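Local coordinates for CS6 fimbrial subunit B, CS6 fimbrial subunit A (Escherichia coli, PDB 4B9G), which is a pilin subunit of the CS6 adhesive fimbriae of enterotoxigenic strains, here completed by an engineered donor strand from the companion subunit CssA, and probably serves in host-cell attachment, at residues 83-88 and 110-115; 50-55 and 136-141; 71-76 and 127-132. All coordinates share one frame; numbering follows the deposited sequence.

Contact 1 of 3, residues 83-88 and 110-115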
# COMPACT_ATOMS: atom_id res chain seq x y z
N TYR A 83 -3.78 4.30 -4.69
CA TYR A 83 -3.65 2.89 -5.03
C TYR A 83 -2.18 2.47 -4.93
O TYR A 83 -1.26 3.31 -4.91
CB TYR A 83 -4.18 2.57 -6.44
CG TYR A 83 -3.43 3.21 -7.56
CD1 TYR A 83 -2.33 2.61 -8.13
CD2 TYR A 83 -3.83 4.46 -8.03
CE1 TYR A 83 -1.65 3.24 -9.17
CE2 TYR A 83 -3.17 5.09 -9.06
CZ TYR A 83 -2.09 4.48 -9.63
OH TYR A 83 -1.43 5.07 -10.68
N ILE A 84 -1.94 1.16 -4.88
CA ILE A 84 -0.59 0.60 -4.81
C ILE A 84 -0.07 0.21 -6.20
O ILE A 84 -0.74 -0.54 -6.94
CB ILE A 84 -0.58 -0.64 -3.87
CG1 ILE A 84 -0.89 -0.22 -2.43
CG2 ILE A 84 0.74 -1.40 -3.98
CD1 ILE A 84 0.22 0.54 -1.70
N ARG A 85 1.12 0.70 -6.55
CA ARG A 85 1.83 0.39 -7.79
C ARG A 85 3.10 -0.40 -7.43
O ARG A 85 3.82 -0.02 -6.49
CB ARG A 85 2.22 1.70 -8.48
CG ARG A 85 2.86 1.51 -9.84
CD ARG A 85 3.22 2.83 -10.51
NE ARG A 85 4.35 3.46 -9.85
CZ ARG A 85 4.56 4.78 -9.76
NH1 ARG A 85 3.72 5.65 -10.30
NH2 ARG A 85 5.61 5.21 -9.10
N LYS A 86 3.38 -1.48 -8.16
CA LYS A 86 4.66 -2.18 -7.98
C LYS A 86 5.74 -1.46 -8.77
O LYS A 86 5.59 -1.26 -9.98
CB LYS A 86 4.55 -3.63 -8.44
CG LYS A 86 5.83 -4.42 -8.22
CD LYS A 86 5.70 -5.92 -8.53
CE LYS A 86 5.38 -6.25 -9.98
NZ LYS A 86 6.50 -5.92 -10.87
N ASP A 87 6.83 -1.11 -8.09
CA ASP A 87 7.96 -0.43 -8.72
C ASP A 87 9.21 -1.28 -8.94
O ASP A 87 10.10 -0.86 -9.69
CB ASP A 87 8.30 0.86 -7.98
CG ASP A 87 7.27 1.96 -8.24
OD1 ASP A 87 6.57 1.91 -9.27
OD2 ASP A 87 7.18 2.89 -7.43
N SER A 88 9.31 -2.46 -8.34
CA SER A 88 10.38 -3.40 -8.69
C SER A 88 10.03 -4.78 -8.16
O SER A 88 9.25 -4.93 -7.22
CB SER A 88 11.74 -2.96 -8.16
OG SER A 88 11.76 -3.06 -6.75
N THR A 110 9.53 -3.57 -4.37
CA THR A 110 9.16 -2.25 -3.90
C THR A 110 7.83 -1.86 -4.50
O THR A 110 7.50 -2.25 -5.62
CB THR A 110 10.22 -1.18 -4.21
OG1 THR A 110 10.34 -1.03 -5.62
CG2 THR A 110 11.57 -1.54 -3.58
N PHE A 111 7.07 -1.08 -3.74
CA PHE A 111 5.76 -0.59 -4.13
C PHE A 111 5.63 0.86 -3.70
O PHE A 111 6.34 1.31 -2.77
CB PHE A 111 4.63 -1.41 -3.47
CG PHE A 111 4.69 -2.90 -3.74
CD1 PHE A 111 5.52 -3.73 -2.99
CD2 PHE A 111 3.89 -3.48 -4.72
CE1 PHE A 111 5.56 -5.08 -3.22
CE2 PHE A 111 3.93 -4.85 -4.96
CZ PHE A 111 4.76 -5.65 -4.21
N SER A 112 4.77 1.63 -4.29
CA SER A 112 4.44 2.98 -4.04
C SER A 112 2.93 3.18 -3.88
O SER A 112 2.15 2.59 -4.63
CB SER A 112 5.06 3.90 -5.08
OG SER A 112 4.58 3.51 -6.25
N ALA A 113 2.53 4.02 -2.93
CA ALA A 113 1.16 4.50 -2.79
C ALA A 113 1.00 5.76 -3.62
O ALA A 113 1.69 6.76 -3.36
CB ALA A 113 0.87 4.80 -1.31
N ILE A 114 0.13 5.72 -4.61
CA ILE A 114 -0.00 6.77 -5.61
C ILE A 114 -1.31 7.55 -5.42
O ILE A 114 -2.40 6.98 -5.48
CB ILE A 114 0.02 6.17 -7.04
CG1 ILE A 114 1.30 5.34 -7.25
CG2 ILE A 114 -0.11 7.27 -8.08
CD1 ILE A 114 2.57 6.09 -7.00
N TYR A 115 -1.18 8.85 -5.18
CA TYR A 115 -2.32 9.74 -4.93
C TYR A 115 -3.22 9.85 -6.16
O TYR A 115 -2.75 10.11 -7.28
CB TYR A 115 -1.79 11.12 -4.55
CG TYR A 115 -2.85 12.13 -4.23
CD1 TYR A 115 -3.46 12.20 -2.98
CD2 TYR A 115 -3.28 13.04 -5.20
CE1 TYR A 115 -4.44 13.12 -2.69
CE2 TYR A 115 -4.27 13.99 -4.91
CZ TYR A 115 -4.84 14.03 -3.64
OH TYR A 115 -5.83 14.94 -3.37
O HOH W 1 8.58 2.12 -4.60

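Contact 2 of 3, residues 50-55 and 136-141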
# COMPACT_ATOMS: atom_id res chain seq x y z
N SER A 50 5.46 -18.05 -1.80
CA SER A 50 5.19 -18.14 -3.20
C SER A 50 4.41 -17.01 -3.81
O SER A 50 4.51 -16.77 -4.99
CB SER A 50 4.52 -19.46 -3.59
OG SER A 50 5.18 -20.54 -3.11
N ALA A 51 3.62 -16.32 -2.99
CA ALA A 51 2.76 -15.25 -3.49
C ALA A 51 2.53 -14.21 -2.41
O ALA A 51 2.60 -14.50 -1.20
CB ALA A 51 1.43 -15.80 -4.00
N VAL A 52 2.23 -13.00 -2.86
CA VAL A 52 1.98 -11.84 -2.01
C VAL A 52 0.70 -11.14 -2.43
O VAL A 52 0.45 -10.97 -3.61
CB VAL A 52 3.17 -10.83 -2.11
CG1 VAL A 52 2.84 -9.50 -1.44
CG2 VAL A 52 4.43 -11.45 -1.53
N LYS A 53 -0.09 -10.67 -1.49
CA LYS A 53 -1.17 -9.72 -1.59
C LYS A 53 -0.75 -8.44 -0.89
O LYS A 53 -0.23 -8.50 0.23
CB LYS A 53 -2.44 -10.24 -0.96
CG LYS A 53 -3.63 -9.40 -0.95
CD LYS A 53 -4.83 -10.01 -0.32
CE LYS A 53 -6.04 -9.24 -0.40
NZ LYS A 53 -7.10 -9.94 0.34
N ILE A 54 -1.00 -7.31 -1.53
CA ILE A 54 -0.70 -6.01 -0.94
C ILE A 54 -1.80 -5.03 -1.34
O ILE A 54 -1.92 -4.68 -2.51
CB ILE A 54 0.74 -5.54 -1.32
CG1 ILE A 54 1.00 -4.15 -0.75
CG2 ILE A 54 1.01 -5.60 -2.83
CD1 ILE A 54 2.43 -3.70 -0.87
N VAL A 55 -2.64 -4.63 -0.43
CA VAL A 55 -3.85 -3.91 -0.63
C VAL A 55 -4.17 -2.98 0.56
O VAL A 55 -4.04 -3.41 1.69
CB VAL A 55 -5.02 -4.88 -0.96
CG1 VAL A 55 -5.34 -5.67 0.17
CG2 VAL A 55 -6.22 -4.19 -1.35
N VAL A 136 -0.70 -6.64 4.02
CA VAL A 136 0.22 -7.48 3.27
C VAL A 136 0.01 -8.91 3.75
O VAL A 136 -0.05 -9.17 4.96
CB VAL A 136 1.70 -7.08 3.46
CG1 VAL A 136 2.62 -7.97 2.64
CG2 VAL A 136 1.92 -5.60 3.12
N SER A 137 -0.16 -9.83 2.81
CA SER A 137 -0.34 -11.24 3.11
C SER A 137 0.63 -12.07 2.28
O SER A 137 0.90 -11.76 1.11
CB SER A 137 -1.77 -11.70 2.84
OG SER A 137 -2.68 -10.89 3.55
N PHE A 138 1.16 -13.12 2.90
CA PHE A 138 2.07 -14.08 2.28
C PHE A 138 1.36 -15.43 2.16
O PHE A 138 0.64 -15.85 3.07
CB PHE A 138 3.32 -14.28 3.14
CG PHE A 138 4.28 -13.10 3.18
CD1 PHE A 138 4.20 -12.04 2.29
CD2 PHE A 138 5.31 -13.10 4.10
CE1 PHE A 138 5.14 -11.00 2.34
CE2 PHE A 138 6.25 -12.09 4.14
CZ PHE A 138 6.17 -11.04 3.25
N TYR A 139 1.61 -16.13 1.05
CA TYR A 139 0.97 -17.41 0.73
C TYR A 139 2.00 -18.44 0.32
O TYR A 139 3.05 -18.11 -0.25
CB TYR A 139 -0.00 -17.26 -0.46
CG TYR A 139 -1.09 -16.26 -0.20
CD1 TYR A 139 -0.86 -14.90 -0.38
CD2 TYR A 139 -2.35 -16.65 0.25
CE1 TYR A 139 -1.82 -13.96 -0.12
CE2 TYR A 139 -3.34 -15.69 0.51
CZ TYR A 139 -3.06 -14.35 0.33
OH TYR A 139 -4.00 -13.37 0.56
N SER A 140 1.68 -19.70 0.57
CA SER A 140 2.38 -20.81 -0.05
C SER A 140 1.42 -21.44 -1.07
O SER A 140 0.22 -21.41 -0.88
CB SER A 140 2.72 -21.84 1.01
OG SER A 140 1.52 -22.40 1.51
N ASN A 141 1.89 -22.03 -2.12
CA ASN A 141 1.06 -22.67 -3.08
C ASN A 141 1.65 -24.04 -3.28
O ASN A 141 2.57 -24.19 -4.02
CB ASN A 141 0.85 -21.83 -4.34
CG ASN A 141 -0.13 -22.48 -5.32
OD1 ASN A 141 0.17 -23.53 -5.88
ND2 ASN A 141 -1.27 -21.88 -5.51

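Contact 3 of 3, residues 71-76 and 127-132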
# COMPACT_ATOMS: atom_id res chain seq x y z
N VAL A 71 -6.25 9.18 6.22
CA VAL A 71 -7.16 10.12 6.86
C VAL A 71 -6.39 11.02 7.84
O VAL A 71 -5.59 10.53 8.64
CB VAL A 71 -8.29 9.37 7.60
CG1 VAL A 71 -9.28 10.36 8.23
CG2 VAL A 71 -9.02 8.44 6.63
N ASN A 72 -6.63 12.32 7.76
CA ASN A 72 -6.04 13.27 8.68
C ASN A 72 -6.37 12.85 10.11
O ASN A 72 -7.55 12.69 10.48
CB ASN A 72 -6.61 14.64 8.35
CG ASN A 72 -6.03 15.75 9.19
OD1 ASN A 72 -6.00 15.65 10.41
ND2 ASN A 72 -5.62 16.83 8.55
N VAL A 73 -5.33 12.66 10.92
CA VAL A 73 -5.53 12.11 12.27
C VAL A 73 -6.23 13.09 13.24
O VAL A 73 -6.68 12.70 14.32
CB VAL A 73 -4.20 11.60 12.87
CG1 VAL A 73 -3.59 10.49 12.00
CG2 VAL A 73 -3.21 12.72 13.08
N ASN A 74 -6.32 14.35 12.83
CA ASN A 74 -6.98 15.40 13.61
C ASN A 74 -8.35 15.80 13.07
O ASN A 74 -9.17 16.35 13.80
CB ASN A 74 -6.11 16.66 13.67
CG ASN A 74 -4.66 16.35 13.94
OD1 ASN A 74 -4.31 15.87 15.01
ND2 ASN A 74 -3.81 16.56 12.94
N ASN A 75 -8.60 15.54 11.80
CA ASN A 75 -9.77 16.05 11.11
C ASN A 75 -10.28 14.95 10.20
O ASN A 75 -9.80 14.81 9.06
CB ASN A 75 -9.37 17.26 10.27
CG ASN A 75 -10.55 17.98 9.70
OD1 ASN A 75 -10.42 19.11 9.25
ND2 ASN A 75 -11.73 17.34 9.71
N PRO A 76 -11.25 14.17 10.67
CA PRO A 76 -11.70 12.99 9.93
C PRO A 76 -12.33 13.30 8.57
O PRO A 76 -12.46 12.38 7.77
CB PRO A 76 -12.75 12.37 10.87
CG PRO A 76 -13.21 13.49 11.73
CD PRO A 76 -12.00 14.34 11.93
N SER A 127 -2.31 21.07 7.33
CA SER A 127 -1.06 20.50 7.84
C SER A 127 -1.36 19.38 8.83
O SER A 127 -2.23 19.53 9.69
CB SER A 127 -0.24 21.57 8.56
OG SER A 127 0.19 22.61 7.70
N GLY A 128 -0.59 18.29 8.78
CA GLY A 128 -0.73 17.20 9.73
C GLY A 128 -0.38 15.86 9.11
O GLY A 128 0.09 15.77 7.96
N THR A 129 -0.59 14.82 9.90
CA THR A 129 -0.37 13.45 9.47
C THR A 129 -1.66 12.83 8.93
O THR A 129 -2.72 13.00 9.54
CB THR A 129 0.16 12.61 10.64
OG1 THR A 129 1.40 13.18 11.08
CG2 THR A 129 0.37 11.17 10.26
N TYR A 130 -1.53 12.10 7.83
CA TYR A 130 -2.62 11.39 7.17
C TYR A 130 -2.26 9.91 7.24
O TYR A 130 -1.21 9.51 6.72
CB TYR A 130 -2.75 11.88 5.70
CG TYR A 130 -3.24 13.31 5.63
CD1 TYR A 130 -2.40 14.37 5.94
CD2 TYR A 130 -4.55 13.59 5.25
CE1 TYR A 130 -2.86 15.67 5.94
CE2 TYR A 130 -5.02 14.90 5.23
CZ TYR A 130 -4.18 15.94 5.58
OH TYR A 130 -4.71 17.21 5.60
N ALA A 131 -3.08 9.11 7.92
CA ALA A 131 -2.70 7.75 8.28
C ALA A 131 -3.74 6.72 7.86
O ALA A 131 -4.91 7.02 7.65
CB ALA A 131 -2.49 7.65 9.79
N GLY A 132 -3.30 5.49 7.78
CA GLY A 132 -4.16 4.36 7.48
C GLY A 132 -3.42 3.06 7.73
O GLY A 132 -2.40 3.05 8.45
O HOH W 2 -4.42 18.41 10.76
O HOH W 3 -1.06 15.56 12.76

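Contact 1 of 3, residues 83-88 and 110-115
Asp87 OD2 receives the Ser112 hydroxyl, OG to OD2 2.9 Å, from above the carboxylate plane. Within that plane Arg85 comes side-on: its NE donates to Asp87 OD1 at 2.8 Å, the core of a salt bridge, and its NH2 gives a longer bond to Asp87 OD2 at 3.3 Å. Both oxygens meet the arginine with syn lone pairs, and OD2 takes the serine hydroxyl as second donor. The arginine leaves its backbone extended, CG anti to N, and bends at chi3 (72°), which turns the guanidinium toward Asp87. Ile114 CD1 then lies over one guanidinium face, 3.5 Å from Arg85 NH1. Ile114 also sets its CB over a face of the Tyr83 ring, a CH-pi contact 3.9 Å from the centroid. On the other face of the sheet, Ile84 CG2 and Lys86 CB pack against the Phe111 ring, the latter 3.7 Å from Phe111 CE2; the lysine amine bends away to bond Gly89 O. Tyr39 and Met43 of strand 37-44 extend this apolar layer.

Backbone bonds fix these rows. Tyr83 with Ile114 and Arg85 with Ser112 each share two, Arg85 N to Ser112 O being nearly straight (172°). Farther along, Thr110 O accepts from both Asp87 N and Ser88 N, while Ser88 OG and Thr110 OG1 hydrogen-bond at 2.7 Å. Two residues facing one is a classic beta bulge, set here in antiparallel strands of the immunoglobulin-like pilin fold.

Contact 2 of 3, residues 50-55 and 136-141
The Tyr139 ring turns an edge, not a face, to strand 51-55: Ala51 O and Lys53 N both lie at its rim, near the ring plane, with Ala51 O 3.6 Å from Tyr139 CD1. Past that rim runs Lys53, fully extended from CB to NZ and crossing the ring obliquely, so that its CD comes within 3.6 Å of Tyr139 OH. The tyrosine gets there with CG anti to its own carbonyl carbon, beside the backbone N (chi1 -59°). Ser100 touches the Tyr139 side chain, as do Arg146 and Glu148 of the CssA-derived strand, joined here by engineered fusion.

Phe138 points to the opposite side of the sheet. It lies alongside Val52, whose CG2 meets Phe138 CD1 at 3.9 Å. Ile54 and Val136 continue this row, Ile54 CG1 to Val136 CG2 4.2 Å. Ile17 reaches both Val136 and Phe138 from the short helix 17-20, and Phe93 packs on Ile54, so this side belongs to the hydrophobic interior.

Holding the two rows in register, Lys53 and Ser137 exchange a pair of backbone bonds: Lys53 N to Ser137 O is 3.0 Å, Ser137 N to Lys53 O 2.9 Å. Tyr139 N donates to Ala51 O. At the end of the ladder Tyr139 O is approached almost along its C=O axis by Ser50 N at 2.9 Å, and more weakly by Ala51 N. Ser50 and Ala51 thus share one opposite residue, the signature of a classic beta bulge at the start of strand 51-56, in the antiparallel sheet of the pilin.

Contact 3 of 3, residues 71-76 and 127-132
Asn72 ND2 spends both its hydrogens: one goes to Tyr130 OH at 3.1 Å, near the amide plane, the other to a water at 3.0 Å. The amide oxygen is occupied as well, Asn72 OD1 accepting from Asn74 N at 2.8 Å and weakly from Asn75 N. The stronger of these makes an Asx turn, formed just where strand 65-72 of the pilin's beta fold gives way to a loop. CG anti to the backbone N (chi1 -177°) carries the amide toward the phenol, with amide and ring planes 73° apart, while Asn72 CA sits over one face of the Tyr130 ring. Tyr130 OH has a further partner in Ser126 O.

Before the turn, Val71 and Ala131 exchange two backbone bonds; within it, Val73 N still reaches Thr129 O at 3.0 Å, nearly along the C=O axis. The water on Asn72 ND2 also accepts a hydrogen bond from Asn74 ND2 and donates to Ser127 O, stitching the loop to the start of the partner strand. Gly128 holds a backbone conformation that calls for glycine. Val73 CG1 rests 3.8 Å from Ala131 CB. A second water joins Asn74 ND2 to Thr129 N.

How the contacts relate
Starting from the N terminus, the chain passes 50-55, then 71-76, then 83-88, and meets their partners in reverse order. Residues 110-115 close contact 1, 127-132 close contact 3 and 136-141 close contact 2, so contact 1 is nested in contact 3 and contact 3 in contact 2, without crossing. Strand 128-142 serves both outer contacts, which lie on opposite sides of the chain's centre, about 28 Å between contact centres. Contacts 1 and 2 meet through the interior, where Phe111 CE2 packs 3.7 Å from Ile54 CG2. All three lie in the CssB part; the CssA-derived segment, fused by design and lying in strand 145-160, pairs antiparallel with strand 128-142 and parallel with strand 21-28.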